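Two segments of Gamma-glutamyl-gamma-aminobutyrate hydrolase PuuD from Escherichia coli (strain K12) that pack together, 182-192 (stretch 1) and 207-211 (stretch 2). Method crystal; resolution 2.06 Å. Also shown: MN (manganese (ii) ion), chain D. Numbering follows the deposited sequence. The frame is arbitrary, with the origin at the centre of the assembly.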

# COMPACT_ATOMS: atom_id res chain seq x y z
N TRP B 182 1.91 8.24 -30.15
CA TRP B 182 3.16 8.40 -29.42
C TRP B 182 3.02 7.88 -28.00
O TRP B 182 1.97 8.04 -27.36
CB TRP B 182 3.58 9.87 -29.40
CG TRP B 182 4.06 10.38 -30.71
CD1 TRP B 182 3.33 11.05 -31.65
CD2 TRP B 182 5.39 10.27 -31.24
NE1 TRP B 182 4.12 11.36 -32.73
CE2 TRP B 182 5.39 10.90 -32.51
CE3 TRP B 182 6.58 9.71 -30.77
CZ2 TRP B 182 6.53 10.97 -33.30
CZ3 TRP B 182 7.71 9.78 -31.56
CH2 TRP B 182 7.68 10.41 -32.81
N VAL B 183 4.09 7.26 -27.50
CA VAL B 183 4.15 6.78 -26.13
C VAL B 183 5.52 7.13 -25.57
O VAL B 183 6.50 7.29 -26.31
CB VAL B 183 3.91 5.26 -26.03
CG1 VAL B 183 2.52 4.89 -26.54
CG2 VAL B 183 4.98 4.49 -26.78
N ASN B 184 5.59 7.26 -24.24
CA ASN B 184 6.89 7.37 -23.59
C ASN B 184 7.55 5.99 -23.53
O ASN B 184 6.95 4.98 -23.89
CB ASN B 184 6.75 7.99 -22.20
CG ASN B 184 5.69 7.29 -21.35
OD1 ASN B 184 5.45 6.10 -21.49
ND2 ASN B 184 5.06 8.05 -20.46
N SER B 185 8.80 5.97 -23.09
CA SER B 185 9.55 4.71 -23.05
C SER B 185 10.60 4.81 -21.95
O SER B 185 11.47 5.69 -22.00
CB SER B 185 10.20 4.42 -24.40
OG SER B 185 10.65 3.08 -24.48
N LEU B 186 10.51 3.93 -20.96
CA LEU B 186 11.45 3.90 -19.84
C LEU B 186 11.74 2.45 -19.45
O LEU B 186 11.47 2.00 -18.34
CB LEU B 186 10.92 4.69 -18.64
CG LEU B 186 10.46 6.14 -18.82
CD1 LEU B 186 8.98 6.19 -19.17
CD2 LEU B 186 10.73 6.94 -17.56
N HIS B 187 12.30 1.68 -20.38
CA HIS B 187 12.54 0.27 -20.13
C HIS B 187 13.79 -0.19 -20.87
O HIS B 187 13.98 0.14 -22.05
CB HIS B 187 11.34 -0.59 -20.54
CG HIS B 187 10.94 -0.43 -21.98
ND1 HIS B 187 11.13 -1.44 -22.91
CD2 HIS B 187 10.36 0.59 -22.64
CE1 HIS B 187 10.68 -1.03 -24.08
NE2 HIS B 187 10.21 0.20 -23.95
N GLY B 188 14.64 -0.95 -20.17
CA GLY B 188 15.82 -1.54 -20.76
C GLY B 188 15.61 -3.00 -21.10
O GLY B 188 16.46 -3.63 -21.73
N GLN B 189 14.48 -3.54 -20.66
CA GLN B 189 14.08 -4.90 -20.99
C GLN B 189 12.78 -4.85 -21.79
O GLN B 189 12.06 -3.85 -21.78
CB GLN B 189 13.90 -5.76 -19.73
CG GLN B 189 15.16 -5.86 -18.88
CD GLN B 189 15.13 -7.04 -17.93
OE1 GLN B 189 14.07 -7.60 -17.65
NE2 GLN B 189 16.30 -7.42 -17.43
N GLY B 190 12.49 -5.94 -22.48
CA GLY B 190 11.29 -6.00 -23.30
C GLY B 190 10.93 -7.43 -23.63
O GLY B 190 11.68 -8.36 -23.35
N ALA B 191 9.77 -7.58 -24.26
CA ALA B 191 9.29 -8.91 -24.63
C ALA B 191 10.17 -9.51 -25.71
O ALA B 191 10.48 -8.85 -26.71
CB ALA B 191 7.84 -8.83 -25.11
N LYS B 192 10.58 -10.76 -25.51
CA LYS B 192 11.34 -11.49 -26.51
C LYS B 192 10.44 -12.49 -27.21
O LYS B 192 10.07 -12.31 -28.37
CB LYS B 192 12.55 -12.19 -25.88
CG LYS B 192 13.43 -12.92 -26.87
CD LYS B 192 14.82 -13.19 -26.30
CE LYS B 192 14.74 -14.05 -25.05
NZ LYS B 192 16.08 -14.23 -24.42
N GLY B 207 9.72 -3.28 -34.35
CA GLY B 207 9.17 -4.61 -34.19
C GLY B 207 9.01 -5.08 -32.77
O GLY B 207 8.41 -6.14 -32.54
N LEU B 208 9.53 -4.34 -31.79
CA LEU B 208 9.42 -4.74 -30.39
C LEU B 208 7.97 -4.69 -29.94
O LEU B 208 7.26 -3.71 -30.18
CB LEU B 208 10.28 -3.84 -29.50
CG LEU B 208 10.31 -4.24 -28.03
CD1 LEU B 208 11.25 -5.42 -27.80
CD2 LEU B 208 10.71 -3.06 -27.14
N VAL B 209 7.53 -5.76 -29.27
CA VAL B 209 6.17 -5.80 -28.75
C VAL B 209 6.05 -4.82 -27.59
O VAL B 209 6.79 -4.91 -26.60
CB VAL B 209 5.80 -7.23 -28.32
CG1 VAL B 209 4.45 -7.22 -27.62
CG2 VAL B 209 5.78 -8.16 -29.52
N GLU B 210 5.12 -3.87 -27.71
CA GLU B 210 4.91 -2.85 -26.69
C GLU B 210 3.58 -3.01 -25.96
O GLU B 210 3.33 -2.26 -25.01
CB GLU B 210 4.99 -1.45 -27.32
CG GLU B 210 6.41 -0.99 -27.62
CD GLU B 210 7.01 -0.14 -26.51
OE1 GLU B 210 6.23 0.49 -25.77
OE2 GLU B 210 8.25 -0.11 -26.39
N ALA B 211 2.73 -3.95 -26.38
CA ALA B 211 1.45 -4.17 -25.72
C ALA B 211 0.95 -5.57 -26.06
O ALA B 211 1.09 -6.01 -27.20
CB ALA B 211 0.42 -3.12 -26.13
MN MN D . 9.48 1.51 -25.58
O HOH W 1 7.62 2.10 -24.37
O HOH W 2 9.02 -8.01 -28.96
O HOH W 3 8.41 -5.19 -24.57

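No direct hydrogen bond links the two stretches; they are joined by a shared manganese ion, by bridging waters and by close packing; the two stretches bury 264 Å² against each other, both sides summed.

Metal coordination is the first kind of link. Ser-185 OG, His-187 NE2 and Glu-210 OE2 each lie 2.2 Å from MN, so stretch 1 supplies two ligands and stretch 2 supplies one. Water 1, with its oxygen 2.3 Å from MN, is a fourth ligand, and two further atoms come from elsewhere in the structure. The short separation between His-187 NE2 and Glu-210 OE2, 3.1 Å, follows from this shared coordination and is not a hydrogen bond; the same holds for Ser-185 OG and His-187 NE2, 3.0 Å apart.

The side chains are set up for this task in different ways. His-187 has its CA-to-CB bond directed toward stretch 2, with chi1 in the p well and chi2 at 110°. Its other ring nitrogen is anchored within stretch 1: ND1 donates to Gln-189 O at 2.8 Å with an N-H...acceptor angle of 160°. With the proton on ND1, NE2 is free to offer its lone pair to the metal, which is why an imidazole suits this place. Glu-210 leaves its backbone sideways, but its end comes nearer to stretch 1; chi1 is m (-76°) and chi2, at -95°, lies between wells. Its carboxylate serves two partners, OE2 binding MN while OE1 accepts a hydrogen bond from water 1 at 2.5 Å. Ser-185, chi1 t, brings a small hydroxyl to the ion.

Water-mediated hydrogen bonds form the second group. Besides binding MN and Glu-210, water 1 donates to Asn-184 O, 3.0 Å from its oxygen, tying the carboxylate to the backbone of stretch 1. Ala-191 and Val-209 have the nearest CA atoms across the stretches, 6.0 Å apart, and two waters bridge their main chains. Water 2 donates to Ala-191 O at 2.8 Å and accepts from Val-209 N at 2.7 Å. Water 3 accepts from Ala-191 N at 2.8 Å and donates to Val-209 O at 2.6 Å. The N and O of both residues are thus satisfied, although neither residue bonds directly to the other.

Van der Waals packing completes the contact. Ala-191 and Val-209 direct their CA-to-CB bonds toward each other's stretch, and their CB atoms meet at 4.1 Å, an apolar pair; the small methyl of Ala-191 accompanies this close backbone approach. Leu-208, chi1 t and chi2 p, starts sideways but extends nearer to stretch 1. Its CD2 lies 3.7 Å from His-187 CE1, at the edge of the ring and near its plane, while its CD1 lies 3.7 Å from Ala-191 O. Gly-190 is buried beside this leucine: an ideal CB there would fall 3.2 Å from Leu-208 CD1, a tight approach that the absence of a side chain avoids.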